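Local coordinates for extracellular protein containing a SCP domain (Bacillus anthracis, PDB 4IFA), which is of unknown function but is an extracellular protein that joins a CAP-associated N-terminal region to an SCP (CAP-superfamily) domain and is considered a vaccine candidate, at residues A247-G252 / T333-R338; S254-D259 / P268-L273; D49-M54 / Q90-G95. All coordinates share one frame; numbering follows the deposited sequence.

Contact 1: residues A247-G252 / T333-R338; sequences ADVAIG and TQNFIR
Ala250 of helix 247-252 rests against Thr333 of strand 333-338, its CB pointing at the strand and lying 3.7 Å from Thr333 O and 3.8 Å from Thr333 CG2. These two residues also mark the closest backbone approach, with Ala250 CA 5.5 Å from Thr333 CA, a spacing that the short alanine side chain permits. On the threonine, the first torsion (chi1 -61°) sets CG2 anti to the backbone N and lays this methyl over the alanine, while OG1 is directed to the hydroxyl of Ser254, one turn further along the same helix, to which it is hydrogen-bonded. Two residues down the strand, Asn335 also faces the helix. The end of its side chain comes close to Val249 and Ala250 and crosses the valine at about a right angle. Val249 meets it with CG1, the branch anti to the backbone N (chi1 168°), and also packs on Leu277 of helix 273-279. Helix and strand run in roughly opposite senses, at 143° over these residues, and their axes approach to 7.8 Å. This is the helix-on-sheet layer of the SCP domain's alpha/beta sandwich. No hydrogen bond joins the two segments directly, so cohesion here comes from van der Waals packing, while the threonine hydroxyl is satisfied by a serine from the adjoining helical turn.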
# COMPACT_ATOMS: atom_id res chain seq x y z
N ALA A 247 14.90 5.80 10.05
CA ALA A 247 13.81 4.89 10.28
C ALA A 247 13.61 4.65 11.78
O ALA A 247 12.45 4.63 12.27
CB ALA A 247 14.01 3.60 9.54
N ASP A 248 14.71 4.48 12.52
CA ASP A 248 14.62 4.30 13.99
C ASP A 248 13.97 5.51 14.66
O ASP A 248 13.15 5.35 15.60
CB ASP A 248 16.02 4.06 14.57
CG ASP A 248 16.64 2.77 14.10
OD1 ASP A 248 15.93 1.86 13.65
OD2 ASP A 248 17.88 2.67 14.23
N VAL A 249 14.30 6.71 14.19
CA VAL A 249 13.65 7.94 14.69
C VAL A 249 12.15 7.91 14.39
O VAL A 249 11.34 8.18 15.29
CB VAL A 249 14.30 9.21 14.14
CG1 VAL A 249 13.47 10.44 14.42
CG2 VAL A 249 15.75 9.35 14.70
N ALA A 250 11.78 7.56 13.17
CA ALA A 250 10.39 7.47 12.77
C ALA A 250 9.59 6.45 13.61
O ALA A 250 8.46 6.73 13.99
CB ALA A 250 10.30 7.14 11.30
N ILE A 251 10.18 5.29 13.90
CA ILE A 251 9.54 4.29 14.75
C ILE A 251 9.24 4.88 16.14
O ILE A 251 8.16 4.71 16.70
CB ILE A 251 10.40 3.06 14.94
CG1 ILE A 251 10.58 2.27 13.65
CG2 ILE A 251 9.81 2.12 16.00
CD1 ILE A 251 11.58 1.12 13.77
N GLY A 252 10.23 5.58 16.69
CA GLY A 252 10.04 6.23 17.99
C GLY A 252 8.89 7.22 18.01
O GLY A 252 8.14 7.32 18.98
N THR A 333 4.90 6.54 10.05
CA THR A 333 5.66 7.77 9.90
C THR A 333 6.74 7.64 8.84
O THR A 333 7.55 6.72 8.88
CB THR A 333 6.36 8.14 11.24
OG1 THR A 333 5.38 8.35 12.26
CG2 THR A 333 7.21 9.39 11.15
N GLN A 334 6.74 8.59 7.90
CA GLN A 334 7.84 8.77 6.96
C GLN A 334 8.66 9.95 7.43
O GLN A 334 8.11 11.04 7.65
CB GLN A 334 7.33 9.11 5.56
CG GLN A 334 6.66 7.99 4.81
CD GLN A 334 6.11 8.44 3.46
OE1 GLN A 334 5.48 9.49 3.34
NE2 GLN A 334 6.36 7.63 2.41
N ASN A 335 9.98 9.76 7.50
CA ASN A 335 10.91 10.87 7.72
C ASN A 335 11.84 10.92 6.50
O ASN A 335 12.61 10.00 6.21
CB ASN A 335 11.68 10.77 9.04
CG ASN A 335 10.83 11.13 10.25
OD1 ASN A 335 9.64 11.58 10.16
ND2 ASN A 335 11.42 10.93 11.42
N PHE A 336 11.74 12.03 5.77
CA PHE A 336 12.51 12.29 4.57
C PHE A 336 13.69 13.16 4.96
O PHE A 336 13.56 14.07 5.78
CB PHE A 336 11.67 13.09 3.54
CG PHE A 336 10.44 12.40 3.03
CD1 PHE A 336 10.49 11.71 1.83
CD2 PHE A 336 9.24 12.47 3.72
CE1 PHE A 336 9.37 11.09 1.33
CE2 PHE A 336 8.11 11.82 3.24
CZ PHE A 336 8.19 11.14 2.04
N ILE A 337 14.85 12.90 4.36
CA ILE A 337 16.04 13.73 4.59
C ILE A 337 16.79 14.01 3.31
O ILE A 337 16.62 13.36 2.28
CB ILE A 337 17.03 13.12 5.60
CG1 ILE A 337 17.52 11.74 5.13
CG2 ILE A 337 16.36 12.98 7.01
CD1 ILE A 337 18.72 11.23 5.96
N ARG A 338 17.57 15.08 3.38
CA ARG A 338 18.54 15.44 2.36
C ARG A 338 19.89 15.40 3.02
O ARG A 338 20.11 16.05 4.06
CB ARG A 338 18.33 16.85 1.78
CG ARG A 338 19.39 17.21 0.75
CD ARG A 338 19.17 18.61 0.21
NE ARG A 338 20.19 19.01 -0.76
CZ ARG A 338 20.15 18.79 -2.07
NH1 ARG A 338 19.13 18.12 -2.61
NH2 ARG A 338 21.14 19.23 -2.83

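Contact 2: residues S254-D259 / P268-L273; sequences SKDMKD and PTLGTL
Asp256 and Leu270 make the nearest approach between helix 254-259 and the loop 268-273, and it is a plain van der Waals contact: Asp256 OD2 lies 4.0 Å from Leu270 CD1. The aspartate extends to the loop, its CG anti to the backbone N (chi1 -178°) and 4.2 Å from the same Leu270 CD1; this branch of the leucine lies alongside the carboxylate. The backbones stay well apart, Asp256 CA and Leu270 CA being 8.7 Å from each other.

The polar link between the segments runs through water. One water molecule donates to Asp256 OD1 at 2.9 Å and is hydrogen-bonded to Thr269 OG1 at 2.7 Å, bridging a pair of oxygens that do not meet directly. The carboxylate is gripped further by residues just beyond the segments: OD1 accepts from Asn260, and OD2 is hydrogen-bonded to the hydroxyls of Tyr262 and Ser267. Four partners, the water included, thus grip the buried carboxylate, which would probably favour its ionised form.

Lys255 and Asp259, one helical turn apart, form a salt bridge, Lys255 NZ to Asp259 OD2 at 2.9 Å, with the lysine on the syn lone pair of that oxygen.

In the loop, Gly271 adopts a positive phi (86°) just ahead of Thr272, which is the N-cap of the following helix and accepts from the backbone N of Asp275. This is the last part of the connection between helix 244-260 and helix 273-279, with Leu270 O also bonded to Arg279 of that second helix. Met257, a selenomethionine on the helix, points away from the loop and packs on Phe331 and Thr333 of strand 331-338 and on Ile291 of strand 286-293.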
# COMPACT_ATOMS: atom_id res chain seq x y z
N SER A 254 6.20 7.19 15.91
CA SER A 254 4.96 6.43 15.80
C SER A 254 4.54 5.85 17.17
O SER A 254 3.36 5.90 17.56
CB SER A 254 5.15 5.30 14.80
OG SER A 254 5.19 5.83 13.47
N LYS A 255 5.52 5.32 17.91
CA LYS A 255 5.27 4.75 19.23
C LYS A 255 4.82 5.83 20.23
O LYS A 255 3.90 5.61 21.03
CB LYS A 255 6.51 4.03 19.74
CG LYS A 255 6.38 3.43 21.14
CD LYS A 255 7.57 2.56 21.45
CE LYS A 255 7.75 2.31 22.95
NZ LYS A 255 6.59 1.85 23.68
N ASP A 256 5.46 6.99 20.18
CA ASP A 256 5.10 8.11 21.08
C ASP A 256 3.65 8.55 20.84
O ASP A 256 2.87 8.73 21.77
CB ASP A 256 6.10 9.24 20.84
CG ASP A 256 5.88 10.43 21.74
OD1 ASP A 256 5.45 10.25 22.90
OD2 ASP A 256 6.19 11.56 21.28
N MSE A 257 3.26 8.66 19.57
CA MSE A 257 1.86 9.03 19.24
C MSE A 257 0.84 8.03 19.76
O MSE A 257 -0.18 8.41 20.32
CB MSE A 257 1.69 9.22 17.73
CG MSE A 257 2.39 10.46 17.18
SE MSE A 257 1.95 10.81 15.31
CE MSE A 257 2.87 9.31 14.54
N LYS A 258 1.14 6.76 19.59
CA LYS A 258 0.25 5.68 20.05
C LYS A 258 0.17 5.69 21.56
O LYS A 258 -0.92 5.72 22.16
CB LYS A 258 0.81 4.34 19.58
CG LYS A 258 0.17 3.03 20.13
CD LYS A 258 -1.09 2.67 19.48
CE LYS A 258 -1.76 1.42 20.10
NZ LYS A 258 -0.93 0.20 19.91
N ASP A 259 1.33 5.70 22.20
CA ASP A 259 1.39 5.60 23.67
C ASP A 259 0.78 6.82 24.39
O ASP A 259 0.07 6.68 25.40
CB ASP A 259 2.83 5.47 24.14
CG ASP A 259 3.45 4.09 23.87
OD1 ASP A 259 2.75 3.15 23.47
OD2 ASP A 259 4.69 3.99 24.12
N PRO A 268 4.68 16.39 22.56
CA PRO A 268 4.60 17.20 23.77
C PRO A 268 5.85 17.04 24.64
O PRO A 268 6.25 18.01 25.32
CB PRO A 268 3.33 16.67 24.46
CG PRO A 268 2.48 16.18 23.34
CD PRO A 268 3.45 15.59 22.37
N THR A 269 6.46 15.85 24.66
CA THR A 269 7.64 15.61 25.51
C THR A 269 9.00 15.50 24.79
O THR A 269 10.05 15.76 25.41
CB THR A 269 7.49 14.31 26.31
OG1 THR A 269 7.40 13.18 25.42
CG2 THR A 269 6.24 14.37 27.23
N LEU A 270 9.00 15.15 23.52
CA LEU A 270 10.24 14.92 22.77
C LEU A 270 10.56 15.90 21.64
O LEU A 270 11.57 15.74 20.94
CB LEU A 270 10.28 13.48 22.25
CG LEU A 270 10.32 12.43 23.37
CD1 LEU A 270 9.82 11.05 22.90
CD2 LEU A 270 11.70 12.34 24.02
N GLY A 271 9.71 16.91 21.46
CA GLY A 271 9.97 18.01 20.54
C GLY A 271 9.57 17.86 19.08
O GLY A 271 8.68 17.09 18.73
N THR A 272 10.22 18.65 18.23
CA THR A 272 9.98 18.75 16.82
C THR A 272 10.69 17.64 16.06
O THR A 272 11.48 16.86 16.62
CB THR A 272 10.58 20.08 16.28
OG1 THR A 272 12.00 20.08 16.52
CG2 THR A 272 9.96 21.32 17.02
N LEU A 273 10.34 17.53 14.79
CA LEU A 273 11.05 16.58 13.90
C LEU A 273 12.60 16.77 14.02
O LEU A 273 13.36 15.83 14.19
CB LEU A 273 10.58 16.76 12.45
CG LEU A 273 11.36 15.92 11.44
CD1 LEU A 273 11.18 14.43 11.65
CD2 LEU A 273 10.91 16.39 10.04
O HOH W 1 4.97 12.83 24.21

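Contact 3: residues D49-M54 / Q90-G95; sequences DTVLNM and QYVQFG
Val51 holds CG1 anti to its backbone N (chi1 167°) and CG2 beside it, which lets both methyls reach the side chains of strand 92-95, while Val92 (chi1 58°) has CG1 between the backbone N and the carbonyl carbon, which leaves CG2 anti to the N and facing Val51. The valines meet tip to tip, Val51 CG2 lying 3.8 Å from Val92 CG2. The other branch, Val51 CG1, touches Phe94 CE1 at 3.8 Å. Met54, a selenomethionine, brings CB to the same ring carbon, 3.9 Å from Phe94 CE1. Val92 CG2 also covers one face of the Phe94 ring, offset toward the rim. The short, weakly bonded helical turn that presents Val51 and Met54 opens with a capping box: Thr50 OG1 accepts from Asn53 N at 3.1 Å, and Thr50 N donates to Asn53 OD1 at 3.0 Å, the amide hydrogen arriving nearly straight (172°) but from above the carbonyl plane. The turn lies against the seven-stranded antiparallel sheet, where strand 92-97 runs between 80-84 and 100-106. Trp66 of helix 59-66 meets Phe94 edge-to-face and also touches Val51 and Val92. On the strand's other side, Tyr91 OH donates to Gln93 OE1 at 2.6 Å.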
# COMPACT_ATOMS: atom_id res chain seq x y z
N ASP A 49 -0.22 -16.28 -17.03
CA ASP A 49 -1.31 -15.97 -16.10
C ASP A 49 -1.10 -14.57 -15.55
O ASP A 49 0.04 -14.09 -15.43
CB ASP A 49 -1.32 -16.95 -14.92
CG ASP A 49 -1.86 -18.31 -15.28
OD1 ASP A 49 -2.18 -18.58 -16.46
OD2 ASP A 49 -1.96 -19.13 -14.35
N THR A 50 -2.21 -13.93 -15.25
CA THR A 50 -2.20 -12.61 -14.65
C THR A 50 -2.19 -12.75 -13.13
O THR A 50 -2.44 -13.84 -12.59
CB THR A 50 -3.47 -11.85 -14.99
OG1 THR A 50 -4.58 -12.62 -14.53
CG2 THR A 50 -3.61 -11.63 -16.53
N VAL A 51 -1.91 -11.66 -12.44
CA VAL A 51 -1.99 -11.61 -10.97
C VAL A 51 -3.39 -12.06 -10.53
O VAL A 51 -3.51 -12.90 -9.64
CB VAL A 51 -1.72 -10.19 -10.46
CG1 VAL A 51 -2.10 -10.06 -9.00
CG2 VAL A 51 -0.29 -9.82 -10.72
N LEU A 52 -4.44 -11.54 -11.14
CA LEU A 52 -5.81 -11.95 -10.76
C LEU A 52 -6.03 -13.45 -10.91
O LEU A 52 -6.70 -14.08 -10.05
CB LEU A 52 -6.88 -11.17 -11.53
CG LEU A 52 -8.32 -11.57 -11.25
CD1 LEU A 52 -8.67 -11.46 -9.76
CD2 LEU A 52 -9.21 -10.63 -12.09
N ASN A 53 -5.49 -14.05 -11.98
CA ASN A 53 -5.59 -15.50 -12.22
C ASN A 53 -5.02 -16.32 -11.06
O ASN A 53 -5.40 -17.48 -10.87
CB ASN A 53 -4.81 -15.97 -13.49
CG ASN A 53 -5.41 -15.52 -14.83
OD1 ASN A 53 -4.66 -15.48 -15.83
ND2 ASN A 53 -6.72 -15.24 -14.88
N MSE A 54 -4.08 -15.74 -10.30
CA MSE A 54 -3.47 -16.45 -9.17
C MSE A 54 -4.38 -16.50 -7.93
O MSE A 54 -4.24 -17.39 -7.07
CB MSE A 54 -2.14 -15.82 -8.80
CG MSE A 54 -1.22 -15.55 -10.00
SE MSE A 54 -0.78 -17.17 -10.97
CE MSE A 54 0.06 -17.74 -9.59
N GLN A 90 7.41 -4.01 -12.38
CA GLN A 90 6.66 -5.29 -12.24
C GLN A 90 6.18 -5.55 -10.80
O GLN A 90 5.81 -6.66 -10.42
CB GLN A 90 7.51 -6.47 -12.74
CG GLN A 90 8.04 -6.32 -14.14
CD GLN A 90 6.98 -6.32 -15.21
OE1 GLN A 90 5.85 -6.78 -15.01
NE2 GLN A 90 7.35 -5.82 -16.39
N TYR A 91 6.18 -4.52 -9.95
CA TYR A 91 5.93 -4.72 -8.52
C TYR A 91 4.58 -5.30 -8.25
O TYR A 91 3.54 -4.77 -8.69
CB TYR A 91 6.06 -3.37 -7.74
CG TYR A 91 5.96 -3.50 -6.24
CD1 TYR A 91 7.08 -3.38 -5.47
CD2 TYR A 91 4.76 -3.79 -5.62
CE1 TYR A 91 7.04 -3.55 -4.08
CE2 TYR A 91 4.69 -3.99 -4.24
CZ TYR A 91 5.83 -3.87 -3.48
OH TYR A 91 5.78 -4.02 -2.11
N VAL A 92 4.60 -6.43 -7.53
CA VAL A 92 3.40 -7.05 -7.03
C VAL A 92 3.74 -7.76 -5.72
O VAL A 92 4.90 -8.19 -5.50
CB VAL A 92 2.78 -8.04 -8.04
CG1 VAL A 92 3.72 -9.12 -8.43
CG2 VAL A 92 1.46 -8.64 -7.51
N GLN A 93 2.76 -7.80 -4.84
CA GLN A 93 2.88 -8.59 -3.60
C GLN A 93 1.60 -9.38 -3.45
O GLN A 93 0.49 -8.89 -3.68
CB GLN A 93 3.15 -7.68 -2.39
CG GLN A 93 2.14 -6.58 -2.17
CD GLN A 93 2.53 -5.62 -1.04
OE1 GLN A 93 3.62 -5.05 -1.08
NE2 GLN A 93 1.64 -5.39 -0.07
N PHE A 94 1.75 -10.67 -3.14
CA PHE A 94 0.64 -11.64 -2.99
C PHE A 94 0.50 -12.02 -1.53
O PHE A 94 1.50 -12.19 -0.83
CB PHE A 94 0.91 -12.92 -3.78
CG PHE A 94 1.01 -12.76 -5.28
CD1 PHE A 94 -0.10 -12.96 -6.09
CD2 PHE A 94 2.21 -12.41 -5.89
CE1 PHE A 94 -0.03 -12.85 -7.47
CE2 PHE A 94 2.30 -12.30 -7.29
CZ PHE A 94 1.18 -12.52 -8.07
N GLY A 95 -0.72 -12.18 -1.07
CA GLY A 95 -0.98 -12.64 0.29
C GLY A 95 -1.39 -14.10 0.26
O GLY A 95 -2.36 -14.48 -0.44

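Contacts 1 and 2 share helix 244-260 and lie with their centres about 12 Å apart; in sequence, contact 2 is nested inside the loop that contact 1 closes. They touch directly: a threonine-serine hydroxyl pair joins them, 2.8 Å from Thr333 OG1 to Ser254 OG, and Leu273 CD1 of contact 2 packs beside Asn335 of contact 1. The same helix thus meets the sheet in one contact and the loop leading to helix 273-279 in the other. Contact 3 belongs to the N-terminal half, across the chain's centre, with its centre about 30 Å from that of contact 1 and 38 Å from that of contact 2, and touches neither.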